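Local coordinates for probable protein phosphatase 2C 50 (Oryza sativa subsp. japonica, PDB 5ZCG) that probably removes phosphate from phosphorylated serine and threonine residues of other proteins, working as a magnesium-dependent phosphatase of the PP2C family, at residues P30-A35 / L45-L50; E74-V79 / K109-V114; D98-W103 / V232-R237; D116-R121 / R215-R220; K262-Q267 / D298-L303. The protein carries 5 engineered substitutions. One frame throughout, in Å; residues are numbered along the deposited sequence.

Contact 1: P30-A35 / L45-L50; sequences PVRLLA and LDADAL
The long connection between the antiparallel strands 18-28 and 53-63 folds back on itself here, its 3-10 turn at V31-L33 meeting the loop L45-L50. R32 carries the charge: its chain bends at chi2 and chi3 until NE donates to D48 OD1 at 3.0 Å. This oxygen lies at the guanidinium edge, whereas NE comes from above the carboxylate plane, the two planes being 85° apart. An Asx turn shapes the acidic side of the pair, D46 OD1 accepting from D48 N at 3.1 Å. A47 is small enough for its CB to lie against R32 CG at 3.7 Å. Alongside, V31 CG2 rests on L50 CB at 3.8 Å, and one water joins V31 N to the carbonyls of A47 and L50. The other guanidinium nitrogens donate to the carbonyls of L91 and G95, and D48 OD2 pairs with R37. An alanine at R32 removes every guanidinium bond and would probably loosen segment 30-35 from D48 and the chain around L91 and G95.

Contact 2: E74-V79 / K109-V114; sequences ERIHVV and KCFQRV
V79 is a bump lodged between the helices: its CG1 methyl, anti to the backbone N, sits between C110 SG and R113 CG, 3.9 Å from each. Its other methyl, CG2, meets V114 CG2 at 4.1 Å. V114 returns the fit, pushing that same CG2 between V79 and I76, where I76 CG1 lies 3.9 Å away and the two side chains cross at about a right angle. Helices 67-91 and 99-118 form a roughly antiparallel pair laid across one sheet of the PP2C alpha-beta-beta-alpha sandwich, their axes here 9.5 Å apart at 138°. Branched valine suits such a seam, V79 spreading two methyls over different neighbours, and the slim cysteine lets the backbone come close: C110 SG lies 3.8 Å from I76 O. Deeper, I76 CD1 approaches F111 CE1 obliquely at 4.3 Å, and both residues reach A146 on strand 143-151. At the more open margin the aliphatic part of R113 flanks V79, while R75 turns to a salt bridge with E117 of the partner helix.

Contact 3: D98-W103 / V232-R237; sequences DMKEHW and VMVVPR
V232, near the start of strand 231-236, directs its side chain at the helix, CG1 lying 4.3 Å from W103 CB. Its carbonyl does the polar work: K100 NZ donates to V232 O at 3.0 Å, coming from above the carbonyl plane and 50° out of it. The lysine gets there by bending at chi2 and chi4, and the same ammonium forms a salt bridge with D104, so one charge serves both an acid and a backbone oxygen. That oxygen lies on the edge of the strand turned from its neighbour 155-161, to which M233 and V235 are bonded through V158 and V156; a long, flexible donor suits the place. M233 points away from the helix, its side chain reaching L177. This is the helix-on-sheet packing of the PP2C sandwich, with helix 99-118, N-capped by D98, crossing strand 231-236 at 130° and 9.0 Å between axes. V234 again faces the helix. Its CG2 comes to 3.6 Å from W103 CD1, an oblique approach in which valine and indole cross at about a right angle, while the flank of K100 slides past with CD 4.0 Å from that methyl. W103 NE1 is spent on L33 O. Beyond the contact, where the strand ends, R237 NH1 is hydrogen-bonded to C152 O.

Contact 4: D116-R121 / R215-R220; sequences DEVSGR and RSIGDR
R220 leaves the backbone with CB directed toward the end of helix 99-118 and CG in the crowded position between N and the carbonyl carbon (chi1 64°), from which the chain runs extended as far as NE. CD meets the first partner, lying 3.7 Å from S119 CB, with R121 NH2 at 4.0 Å on the same methylene. NE comes next, 4.2 Å from R121 NH2, a meeting of like charges. At the tip NH1 passes S119 CA at 3.8 Å, and NH2 donates to T138 O. The two guanidinium planes stand 88° apart, and the carbonyl of S119 lies over a face of both, centred over R121 but toward the rim of R220. A Schellman motif closes the helix: G120 takes positive phi, R121 N bonds back to D116 O and G120 N, weakly, to E117 O. Separately, S119 OG is hydrogen-bonded to D115 O. Beneath, V118 CG1 rests on G218 CA at 4.1 Å. Glycine fits there because a side chain would jam against the preceding carbonyl. S216 OG donates to D219 OD2, on its anti lone pair, and that oxygen is also hydrogen-bonded to H63 NE2, next in sequence to the magnesium ligand G62. No hydrogen bond or salt bridge crosses the two segments; the arginine pair is probably tolerated because helix-end carbonyls, S119 O above all, offset some repulsion.

Contact 5: K262-Q267 / D298-L303; sequences KVARRQ and DYLMRL
On one face of the Y299 ring lies the amide of Q267, its plane turned only 18° from the ring, so that the two flat groups stack. NE2 sits 3.5 Å above the ring plane, displaced toward the rim, and Q267 CD is 3.5 Å from Y299 CD2. The bend at chi2 of Q267 lays the amide down; its NE2 also lies in the plane of the R266 guanidinium, at the edge. V263 CG1 comes obliquely to Y299 CD1 at 3.5 Å. An alanine at Q267 would probably leave the tyrosine less well held, since the amide stacked on its face is gone. Below the ring the seam turns greasy: V263 CG1 meets L300 CD2 at 3.7 Å, V263 CG2 meets L303 CD2, and small A264 lets L300 CD1 approach its CB to 4.1 Å. A264 and L300 reach strands 241-247 and 313-319, respectively, placing helices 257-274 and 291-306, roughly antiparallel at 143°, as the helix pair on the outer face of one sheet of the PP2C alpha-beta-beta-alpha sandwich.

How the contacts relate
Helix 99-118 is the common element of contacts 2, 3 and 4, meeting another helix, an edge strand, and the turn around strand 217-218. Contacts 2 and 4 are buried and touch through the R75-E117 salt bridge and the packing of I217 on I76. Contact 3 is a surface contact, joined to partly buried contact 1 by the bond from W103 to L33. Contact 5, also partly buried, lies across the chain's centre from contacts 2 and 4 and repeats the helix pair of contact 2 with an amide-aromatic stack added. Ion pairing and water mark contact 1, a lysine-carbonyl bond contact 3, methyls and sulfur contact 2; contact 4 has no hydrogen bond across and brings two arginines close.

Contact 1: P30-A35 / L45-L50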
# COMPACT_ATOMS: atom_id res chain seq x y z
N PRO A 30 27.53 -8.10 4.29
CA PRO A 30 28.37 -9.27 4.57
C PRO A 30 28.79 -9.92 3.27
O PRO A 30 27.96 -10.33 2.45
CB PRO A 30 27.45 -10.18 5.40
CG PRO A 30 26.36 -9.28 5.91
CD PRO A 30 26.18 -8.23 4.85
N VAL A 31 30.11 -10.03 3.07
CA VAL A 31 30.64 -10.56 1.82
C VAL A 31 30.29 -12.03 1.67
O VAL A 31 30.23 -12.54 0.54
CB VAL A 31 32.15 -10.28 1.76
CG1 VAL A 31 32.78 -10.90 0.52
CG2 VAL A 31 32.40 -8.78 1.78
N ARG A 32 30.02 -12.73 2.78
CA ARG A 32 29.54 -14.11 2.73
C ARG A 32 28.19 -14.23 2.04
O ARG A 32 27.73 -15.36 1.82
CB ARG A 32 29.47 -14.70 4.14
CG ARG A 32 30.84 -14.89 4.80
CD ARG A 32 31.21 -16.36 4.91
NE ARG A 32 30.51 -17.00 6.01
CZ ARG A 32 29.86 -18.16 5.92
NH1 ARG A 32 29.82 -18.81 4.76
NH2 ARG A 32 29.25 -18.67 6.98
N LEU A 33 27.51 -13.12 1.74
CA LEU A 33 26.32 -13.16 0.90
C LEU A 33 26.64 -13.05 -0.59
O LEU A 33 25.74 -13.21 -1.41
CB LEU A 33 25.36 -12.03 1.29
CG LEU A 33 24.72 -12.15 2.68
CD1 LEU A 33 23.90 -10.90 3.00
CD2 LEU A 33 23.88 -13.41 2.78
N LEU A 34 27.90 -12.79 -0.95
CA LEU A 34 28.30 -12.61 -2.34
C LEU A 34 29.27 -13.67 -2.85
O LEU A 34 29.27 -13.95 -4.05
CB LEU A 34 28.92 -11.22 -2.54
CG LEU A 34 28.07 -10.03 -2.11
CD1 LEU A 34 28.82 -8.72 -2.30
CD2 LEU A 34 26.75 -10.00 -2.87
N ALA A 35 30.09 -14.26 -1.98
CA ALA A 35 31.04 -15.28 -2.41
C ALA A 35 31.30 -16.23 -1.25
O ALA A 35 31.11 -15.89 -0.08
CB ALA A 35 32.34 -14.65 -2.92
N LEU A 45 41.81 -14.26 2.36
CA LEU A 45 40.94 -13.23 2.90
C LEU A 45 39.85 -13.87 3.75
O LEU A 45 39.30 -14.91 3.39
CB LEU A 45 40.32 -12.41 1.77
CG LEU A 45 41.34 -11.71 0.87
CD1 LEU A 45 40.67 -11.03 -0.33
CD2 LEU A 45 42.16 -10.70 1.68
N ASP A 46 39.53 -13.22 4.86
CA ASP A 46 38.52 -13.70 5.79
C ASP A 46 37.18 -13.12 5.36
O ASP A 46 36.94 -11.92 5.53
CB ASP A 46 38.91 -13.30 7.22
CG ASP A 46 37.90 -13.73 8.27
OD1 ASP A 46 36.87 -14.35 7.93
OD2 ASP A 46 38.16 -13.46 9.45
N ALA A 47 36.32 -13.98 4.83
CA ALA A 47 35.05 -13.51 4.28
C ALA A 47 34.16 -12.89 5.35
O ALA A 47 33.40 -11.96 5.06
CB ALA A 47 34.33 -14.66 3.58
N ASP A 48 34.25 -13.37 6.59
CA ASP A 48 33.43 -12.81 7.65
C ASP A 48 33.92 -11.45 8.12
O ASP A 48 33.14 -10.69 8.71
CB ASP A 48 33.38 -13.78 8.84
CG ASP A 48 32.74 -15.11 8.49
OD1 ASP A 48 31.53 -15.14 8.17
OD2 ASP A 48 33.45 -16.14 8.54
N ALA A 49 35.18 -11.09 7.84
CA ALA A 49 35.75 -9.83 8.28
C ALA A 49 35.73 -8.73 7.23
O ALA A 49 35.73 -7.54 7.59
CB ALA A 49 37.19 -10.04 8.76
N LEU A 50 35.67 -9.08 5.94
CA LEU A 50 35.77 -8.07 4.90
C LEU A 50 34.62 -7.08 4.99
O LEU A 50 33.49 -7.45 5.33
CB LEU A 50 35.77 -8.74 3.53
CG LEU A 50 37.06 -9.41 3.05
CD1 LEU A 50 36.76 -10.30 1.86
CD2 LEU A 50 38.09 -8.36 2.69
O HOH W 1 31.88 -9.90 5.21
O HOH W 2 30.08 -11.96 5.80

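Contact 2: E74-V79 / K109-V114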
# COMPACT_ATOMS: atom_id res chain seq x y z
N GLU A 74 11.55 6.16 6.85
CA GLU A 74 12.37 6.38 8.03
C GLU A 74 12.92 5.10 8.65
O GLU A 74 13.95 5.15 9.33
CB GLU A 74 11.58 7.15 9.10
CG GLU A 74 11.02 8.48 8.61
CD GLU A 74 12.06 9.59 8.61
OE1 GLU A 74 11.73 10.72 8.20
OE2 GLU A 74 13.21 9.33 9.02
N ARG A 75 12.27 3.95 8.44
CA ARG A 75 12.59 2.75 9.20
C ARG A 75 13.22 1.61 8.41
O ARG A 75 13.94 0.80 9.01
CB ARG A 75 11.33 2.21 9.90
CG ARG A 75 11.04 2.88 11.23
CD ARG A 75 12.18 2.69 12.21
NE ARG A 75 12.17 1.36 12.81
CZ ARG A 75 13.00 0.97 13.78
NH1 ARG A 75 13.91 1.82 14.24
NH2 ARG A 75 12.93 -0.25 14.27
N ILE A 76 12.91 1.46 7.12
CA ILE A 76 13.37 0.26 6.42
C ILE A 76 14.89 0.20 6.41
O ILE A 76 15.47 -0.86 6.66
CB ILE A 76 12.79 0.19 5.00
CG1 ILE A 76 11.34 -0.29 5.05
CG2 ILE A 76 13.64 -0.76 4.15
CD1 ILE A 76 10.76 -0.59 3.69
N HIS A 77 15.55 1.32 6.14
CA HIS A 77 17.01 1.27 6.04
C HIS A 77 17.65 0.98 7.39
O HIS A 77 18.67 0.30 7.45
CB HIS A 77 17.57 2.56 5.44
CG HIS A 77 17.51 3.75 6.34
ND1 HIS A 77 16.44 4.62 6.36
CD2 HIS A 77 18.41 4.24 7.24
CE1 HIS A 77 16.67 5.58 7.24
NE2 HIS A 77 17.86 5.37 7.78
N VAL A 78 17.03 1.45 8.49
CA VAL A 78 17.56 1.19 9.82
C VAL A 78 17.41 -0.29 10.18
O VAL A 78 18.36 -0.95 10.63
CB VAL A 78 16.85 2.08 10.86
CG1 VAL A 78 17.38 1.80 12.28
CG2 VAL A 78 16.98 3.55 10.49
N VAL A 79 16.21 -0.84 9.95
CA VAL A 79 15.97 -2.24 10.24
C VAL A 79 16.85 -3.13 9.37
O VAL A 79 17.43 -4.11 9.85
CB VAL A 79 14.47 -2.58 10.07
CG1 VAL A 79 14.24 -4.08 10.20
CG2 VAL A 79 13.64 -1.84 11.11
N LYS A 109 12.47 -10.83 6.50
CA LYS A 109 12.38 -10.51 7.91
C LYS A 109 12.38 -9.00 8.15
O LYS A 109 11.66 -8.51 9.03
CB LYS A 109 13.53 -11.16 8.68
CG LYS A 109 13.22 -12.55 9.25
CD LYS A 109 12.76 -13.51 8.16
CE LYS A 109 11.89 -14.63 8.71
NZ LYS A 109 11.06 -15.25 7.63
N CYS A 110 13.17 -8.24 7.38
CA CYS A 110 13.15 -6.79 7.54
C CYS A 110 11.79 -6.21 7.18
O CYS A 110 11.22 -5.42 7.95
CB CYS A 110 14.25 -6.17 6.67
SG CYS A 110 14.02 -4.41 6.32
N PHE A 111 11.24 -6.61 6.03
CA PHE A 111 9.93 -6.10 5.62
C PHE A 111 8.84 -6.52 6.61
O PHE A 111 7.95 -5.73 6.94
CB PHE A 111 9.60 -6.58 4.21
CG PHE A 111 10.18 -5.73 3.11
CD1 PHE A 111 11.47 -5.21 3.21
CD2 PHE A 111 9.45 -5.44 1.96
CE1 PHE A 111 12.01 -4.42 2.20
CE2 PHE A 111 9.99 -4.66 0.95
CZ PHE A 111 11.27 -4.15 1.07
N GLN A 112 8.91 -7.77 7.09
CA GLN A 112 7.93 -8.25 8.06
C GLN A 112 8.04 -7.49 9.37
O GLN A 112 7.02 -7.22 10.02
CB GLN A 112 8.12 -9.75 8.29
CG GLN A 112 7.10 -10.37 9.24
CD GLN A 112 5.69 -10.31 8.70
OE1 GLN A 112 5.36 -10.98 7.71
NE2 GLN A 112 4.83 -9.52 9.34
N ARG A 113 9.26 -7.14 9.78
CA ARG A 113 9.44 -6.40 11.03
C ARG A 113 8.87 -5.00 10.91
O ARG A 113 8.21 -4.50 11.83
CB ARG A 113 10.92 -6.36 11.40
CG ARG A 113 11.27 -5.34 12.47
CD ARG A 113 10.94 -5.86 13.87
NE ARG A 113 11.28 -7.27 14.03
CZ ARG A 113 12.51 -7.72 14.24
NH1 ARG A 113 13.54 -6.88 14.32
NH2 ARG A 113 12.73 -9.03 14.38
N VAL A 114 9.12 -4.33 9.78
CA VAL A 114 8.51 -3.02 9.57
C VAL A 114 6.99 -3.13 9.55
O VAL A 114 6.29 -2.31 10.15
CB VAL A 114 9.06 -2.36 8.29
CG1 VAL A 114 8.25 -1.12 7.94
CG2 VAL A 114 10.53 -2.01 8.47

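Contact 3: D98-W103 / V232-R237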
# COMPACT_ATOMS: atom_id res chain seq x y z
N ASP A 98 23.62 -21.15 1.30
CA ASP A 98 22.91 -20.77 0.09
C ASP A 98 22.65 -19.27 0.17
O ASP A 98 21.92 -18.81 1.06
CB ASP A 98 21.60 -21.56 -0.03
CG ASP A 98 20.84 -21.27 -1.32
OD1 ASP A 98 20.81 -20.11 -1.79
OD2 ASP A 98 20.24 -22.22 -1.87
N MET A 99 23.26 -18.52 -0.74
CA MET A 99 23.28 -17.07 -0.59
C MET A 99 21.94 -16.44 -0.93
O MET A 99 21.49 -15.52 -0.24
CB MET A 99 24.37 -16.48 -1.47
CG MET A 99 25.73 -17.04 -1.17
SD MET A 99 27.00 -16.25 -2.15
CE MET A 99 28.27 -16.20 -0.92
N LYS A 100 21.30 -16.91 -2.01
CA LYS A 100 20.03 -16.34 -2.41
C LYS A 100 18.98 -16.56 -1.33
O LYS A 100 18.14 -15.68 -1.08
CB LYS A 100 19.57 -16.94 -3.74
CG LYS A 100 18.24 -16.38 -4.23
CD LYS A 100 18.34 -14.89 -4.49
CE LYS A 100 17.17 -14.39 -5.33
NZ LYS A 100 15.87 -14.63 -4.66
N GLU A 101 19.03 -17.71 -0.65
CA GLU A 101 18.08 -17.98 0.42
C GLU A 101 18.26 -16.99 1.56
O GLU A 101 17.28 -16.52 2.15
CB GLU A 101 18.24 -19.41 0.92
CG GLU A 101 17.45 -20.44 0.12
CD GLU A 101 17.75 -21.87 0.55
OE1 GLU A 101 18.03 -22.09 1.75
OE2 GLU A 101 17.71 -22.77 -0.31
N HIS A 102 19.51 -16.64 1.89
CA HIS A 102 19.74 -15.71 2.98
C HIS A 102 19.40 -14.28 2.59
O HIS A 102 18.94 -13.51 3.44
CB HIS A 102 21.17 -15.83 3.48
CG HIS A 102 21.36 -16.99 4.41
ND1 HIS A 102 21.50 -16.83 5.78
CD2 HIS A 102 21.40 -18.32 4.18
CE1 HIS A 102 21.64 -18.02 6.34
NE2 HIS A 102 21.58 -18.94 5.39
N TRP A 103 19.63 -13.89 1.33
CA TRP A 103 19.14 -12.59 0.88
C TRP A 103 17.63 -12.52 1.01
O TRP A 103 17.07 -11.54 1.56
CB TRP A 103 19.57 -12.33 -0.56
CG TRP A 103 20.96 -11.80 -0.72
CD1 TRP A 103 22.00 -12.40 -1.38
CD2 TRP A 103 21.47 -10.55 -0.22
NE1 TRP A 103 23.12 -11.60 -1.32
CE2 TRP A 103 22.82 -10.47 -0.61
CE3 TRP A 103 20.91 -9.50 0.52
CZ2 TRP A 103 23.62 -9.37 -0.29
CZ3 TRP A 103 21.71 -8.42 0.85
CH2 TRP A 103 23.05 -8.36 0.44
N VAL A 232 12.89 -10.89 -4.10
CA VAL A 232 14.28 -10.43 -4.05
C VAL A 232 15.02 -10.89 -5.30
O VAL A 232 14.85 -12.02 -5.77
CB VAL A 232 14.97 -10.95 -2.77
CG1 VAL A 232 16.40 -10.41 -2.66
CG2 VAL A 232 14.14 -10.57 -1.54
N MET A 233 15.84 -10.00 -5.84
CA MET A 233 16.70 -10.29 -6.98
C MET A 233 18.11 -9.81 -6.68
O MET A 233 18.30 -8.68 -6.20
CB MET A 233 16.16 -9.62 -8.26
CG MET A 233 16.49 -10.37 -9.54
SD MET A 233 15.62 -9.69 -10.97
CE MET A 233 13.91 -9.96 -10.51
N VAL A 234 19.10 -10.67 -6.92
CA VAL A 234 20.51 -10.33 -6.76
C VAL A 234 21.13 -10.23 -8.15
O VAL A 234 21.12 -11.21 -8.90
CB VAL A 234 21.25 -11.37 -5.90
CG1 VAL A 234 22.70 -10.94 -5.69
CG2 VAL A 234 20.55 -11.56 -4.57
N VAL A 235 21.64 -9.06 -8.51
CA VAL A 235 22.16 -8.85 -9.86
C VAL A 235 23.58 -8.31 -9.78
O VAL A 235 23.80 -7.18 -9.31
CB VAL A 235 21.22 -7.95 -10.69
CG1 VAL A 235 20.80 -6.71 -9.93
CG2 VAL A 235 21.88 -7.56 -12.01
N PRO A 236 24.57 -9.09 -10.18
CA PRO A 236 25.94 -8.56 -10.24
C PRO A 236 26.03 -7.45 -11.27
O PRO A 236 25.44 -7.52 -12.35
CB PRO A 236 26.78 -9.78 -10.63
CG PRO A 236 25.81 -10.78 -11.18
CD PRO A 236 24.51 -10.53 -10.48
N ARG A 237 26.76 -6.40 -10.92
CA ARG A 237 26.89 -5.27 -11.82
C ARG A 237 27.76 -5.66 -13.01
O ARG A 237 28.63 -6.53 -12.92
CB ARG A 237 27.47 -4.06 -11.08
CG ARG A 237 26.46 -3.42 -10.13
CD ARG A 237 27.09 -2.36 -9.25
NE ARG A 237 27.53 -1.20 -10.02
CZ ARG A 237 27.76 -0.00 -9.50
NH1 ARG A 237 27.58 0.20 -8.20
NH2 ARG A 237 28.17 1.00 -10.27

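Contact 4: D116-R121 / R215-R220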
# COMPACT_ATOMS: atom_id res chain seq x y z
N ASP A 116 5.14 -5.37 11.10
CA ASP A 116 4.71 -5.62 12.47
C ASP A 116 4.78 -4.35 13.31
O ASP A 116 3.94 -4.14 14.20
CB ASP A 116 5.58 -6.71 13.11
CG ASP A 116 5.22 -8.10 12.64
OD1 ASP A 116 4.07 -8.30 12.17
OD2 ASP A 116 6.08 -9.00 12.74
N GLU A 117 5.77 -3.49 13.05
CA GLU A 117 5.83 -2.22 13.75
C GLU A 117 4.67 -1.32 13.34
O GLU A 117 4.07 -0.65 14.19
CB GLU A 117 7.16 -1.52 13.47
CG GLU A 117 8.36 -2.20 14.11
CD GLU A 117 9.67 -1.50 13.81
OE1 GLU A 117 10.72 -1.99 14.26
OE2 GLU A 117 9.64 -0.45 13.12
N VAL A 118 4.33 -1.32 12.05
CA VAL A 118 3.23 -0.48 11.57
C VAL A 118 1.92 -0.93 12.21
O VAL A 118 1.13 -0.10 12.69
CB VAL A 118 3.15 -0.52 10.03
CG1 VAL A 118 1.78 -0.09 9.56
CG2 VAL A 118 4.23 0.36 9.44
N SER A 119 1.68 -2.24 12.26
CA SER A 119 0.42 -2.77 12.78
C SER A 119 0.40 -2.89 14.30
O SER A 119 -0.61 -3.35 14.85
CB SER A 119 0.13 -4.14 12.16
OG SER A 119 1.16 -5.07 12.44
N GLY A 120 1.47 -2.50 14.99
CA GLY A 120 1.48 -2.58 16.44
C GLY A 120 1.63 -3.98 17.01
O GLY A 120 1.35 -4.18 18.19
N ARG A 121 2.06 -4.95 16.20
CA ARG A 121 2.28 -6.30 16.70
C ARG A 121 3.57 -6.42 17.51
O ARG A 121 3.66 -7.33 18.35
CB ARG A 121 2.32 -7.30 15.54
CG ARG A 121 1.07 -7.29 14.66
CD ARG A 121 -0.20 -7.63 15.44
NE ARG A 121 -1.37 -6.96 14.88
CZ ARG A 121 -2.22 -6.21 15.57
NH1 ARG A 121 -2.04 -6.02 16.88
NH2 ARG A 121 -3.26 -5.64 14.97
N ARG A 215 0.42 -7.39 -2.59
CA ARG A 215 1.39 -7.30 -1.50
C ARG A 215 1.62 -5.84 -1.17
O ARG A 215 1.60 -4.98 -2.07
CB ARG A 215 2.73 -7.97 -1.86
CG ARG A 215 2.59 -9.37 -2.40
CD ARG A 215 3.84 -10.20 -2.20
NE ARG A 215 3.77 -11.43 -2.98
CZ ARG A 215 4.78 -12.28 -3.11
NH1 ARG A 215 5.94 -12.05 -2.51
NH2 ARG A 215 4.62 -13.38 -3.85
N SER A 216 1.84 -5.56 0.11
CA SER A 216 2.14 -4.21 0.58
C SER A 216 2.62 -4.31 2.02
O SER A 216 2.57 -5.37 2.64
CB SER A 216 0.92 -3.29 0.48
OG SER A 216 0.22 -3.24 1.71
N ILE A 217 3.09 -3.18 2.54
CA ILE A 217 3.37 -3.00 3.96
C ILE A 217 2.18 -2.27 4.57
O ILE A 217 1.75 -1.24 4.04
CB ILE A 217 4.68 -2.23 4.18
CG1 ILE A 217 5.87 -3.02 3.63
CG2 ILE A 217 4.87 -1.91 5.67
CD1 ILE A 217 7.21 -2.45 4.02
N GLY A 218 1.65 -2.80 5.67
CA GLY A 218 0.47 -2.21 6.27
C GLY A 218 -0.78 -2.94 5.82
O GLY A 218 -0.73 -4.15 5.60
N ASP A 219 -1.89 -2.22 5.66
CA ASP A 219 -3.15 -2.80 5.17
C ASP A 219 -3.53 -4.05 5.97
O ASP A 219 -3.89 -5.09 5.41
CB ASP A 219 -3.06 -3.14 3.68
CG ASP A 219 -2.86 -1.92 2.81
OD1 ASP A 219 -3.60 -0.93 2.99
OD2 ASP A 219 -1.96 -1.95 1.94
N ARG A 220 -3.44 -3.95 7.30
CA ARG A 220 -3.74 -5.13 8.12
C ARG A 220 -5.19 -5.57 8.02
O ARG A 220 -5.49 -6.71 8.39
CB ARG A 220 -3.37 -4.88 9.59
CG ARG A 220 -4.14 -3.78 10.30
CD ARG A 220 -3.48 -3.48 11.65
NE ARG A 220 -4.12 -2.39 12.38
CZ ARG A 220 -3.70 -1.12 12.37
NH1 ARG A 220 -2.65 -0.77 11.65
NH2 ARG A 220 -4.35 -0.21 13.08

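Contact 5: K262-Q267 / D298-L303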
# COMPACT_ATOMS: atom_id res chain seq x y z
N LYS A 262 15.64 4.70 -21.84
CA LYS A 262 16.21 5.57 -22.87
C LYS A 262 16.30 7.01 -22.39
O LYS A 262 17.36 7.64 -22.46
CB LYS A 262 15.39 5.47 -24.15
CG LYS A 262 15.54 4.12 -24.86
CD LYS A 262 14.77 4.05 -26.17
CE LYS A 262 14.77 2.62 -26.70
NZ LYS A 262 16.10 1.97 -26.52
N VAL A 263 15.19 7.53 -21.85
CA VAL A 263 15.16 8.92 -21.40
C VAL A 263 16.20 9.15 -20.30
O VAL A 263 16.95 10.12 -20.35
CB VAL A 263 13.74 9.29 -20.93
CG1 VAL A 263 13.78 10.56 -20.09
CG2 VAL A 263 12.82 9.49 -22.13
N ALA A 264 16.26 8.25 -19.32
CA ALA A 264 17.18 8.46 -18.20
C ALA A 264 18.63 8.46 -18.66
O ALA A 264 19.40 9.37 -18.31
CB ALA A 264 16.96 7.38 -17.13
N ARG A 265 19.02 7.45 -19.44
CA ARG A 265 20.41 7.37 -19.88
C ARG A 265 20.80 8.55 -20.76
O ARG A 265 21.87 9.15 -20.57
CB ARG A 265 20.63 6.04 -20.60
CG ARG A 265 21.80 6.03 -21.57
CD ARG A 265 21.85 4.75 -22.38
NE ARG A 265 23.08 4.65 -23.16
CZ ARG A 265 23.27 5.26 -24.32
NH1 ARG A 265 22.31 6.01 -24.85
NH2 ARG A 265 24.43 5.13 -24.96
N ARG A 266 19.92 8.94 -21.69
CA ARG A 266 20.27 10.02 -22.59
C ARG A 266 20.27 11.36 -21.84
O ARG A 266 21.08 12.24 -22.12
CB ARG A 266 19.33 10.05 -23.79
CG ARG A 266 19.08 11.45 -24.34
CD ARG A 266 18.29 11.43 -25.62
NE ARG A 266 17.00 10.78 -25.45
CZ ARG A 266 16.05 11.19 -24.61
NH1 ARG A 266 16.23 12.25 -23.84
NH2 ARG A 266 14.92 10.52 -24.53
N GLN A 267 19.40 11.52 -20.83
CA GLN A 267 19.42 12.73 -20.02
C GLN A 267 20.72 12.85 -19.24
O GLN A 267 21.29 13.94 -19.14
CB GLN A 267 18.21 12.75 -19.08
CG GLN A 267 16.96 13.30 -19.74
CD GLN A 267 17.16 14.70 -20.29
OE1 GLN A 267 17.51 15.62 -19.55
NE2 GLN A 267 16.93 14.86 -21.59
N ASP A 298 14.09 14.45 -12.91
CA ASP A 298 13.15 15.54 -13.18
C ASP A 298 12.49 15.37 -14.54
O ASP A 298 11.28 15.60 -14.68
CB ASP A 298 13.87 16.89 -13.10
CG ASP A 298 13.98 17.41 -11.69
OD1 ASP A 298 13.00 17.30 -10.92
OD2 ASP A 298 15.06 17.95 -11.34
N TYR A 299 13.26 14.98 -15.55
CA TYR A 299 12.69 14.76 -16.87
C TYR A 299 11.68 13.62 -16.86
O TYR A 299 10.63 13.72 -17.48
CB TYR A 299 13.81 14.49 -17.88
CG TYR A 299 13.44 14.75 -19.32
CD1 TYR A 299 12.67 13.84 -20.03
CD2 TYR A 299 13.86 15.90 -19.97
CE1 TYR A 299 12.33 14.06 -21.34
CE2 TYR A 299 13.53 16.13 -21.29
CZ TYR A 299 12.75 15.21 -21.97
OH TYR A 299 12.41 15.43 -23.28
N LEU A 300 11.99 12.52 -16.16
CA LEU A 300 11.04 11.41 -16.10
C LEU A 300 9.75 11.83 -15.38
O LEU A 300 8.65 11.50 -15.82
CB LEU A 300 11.67 10.20 -15.41
CG LEU A 300 12.59 9.37 -16.32
CD1 LEU A 300 13.33 8.29 -15.54
CD2 LEU A 300 11.84 8.77 -17.51
N MET A 301 9.89 12.55 -14.26
CA MET A 301 8.72 13.10 -13.56
C MET A 301 7.86 13.95 -14.47
O MET A 301 6.65 13.71 -14.62
CB MET A 301 9.19 13.91 -12.35
CG MET A 301 8.10 14.67 -11.60
SD MET A 301 8.59 15.17 -9.94
CE MET A 301 8.65 16.96 -10.12
N ARG A 302 8.48 14.95 -15.11
CA ARG A 302 7.73 15.85 -15.97
C ARG A 302 7.13 15.13 -17.16
O ARG A 302 6.02 15.46 -17.60
CB ARG A 302 8.63 17.01 -16.42
CG ARG A 302 8.65 18.19 -15.46
CD ARG A 302 10.05 18.75 -15.27
NE ARG A 302 10.86 18.65 -16.48
CZ ARG A 302 12.16 18.94 -16.52
NH1 ARG A 302 12.80 19.34 -15.43
NH2 ARG A 302 12.83 18.82 -17.66
N LEU A 303 7.83 14.12 -17.68
CA LEU A 303 7.29 13.29 -18.76
C LEU A 303 6.02 12.59 -18.32
O LEU A 303 5.00 12.63 -19.03
CB LEU A 303 8.33 12.25 -19.18
CG LEU A 303 7.90 11.22 -20.22
CD1 LEU A 303 7.27 11.91 -21.43
CD2 LEU A 303 9.08 10.35 -20.63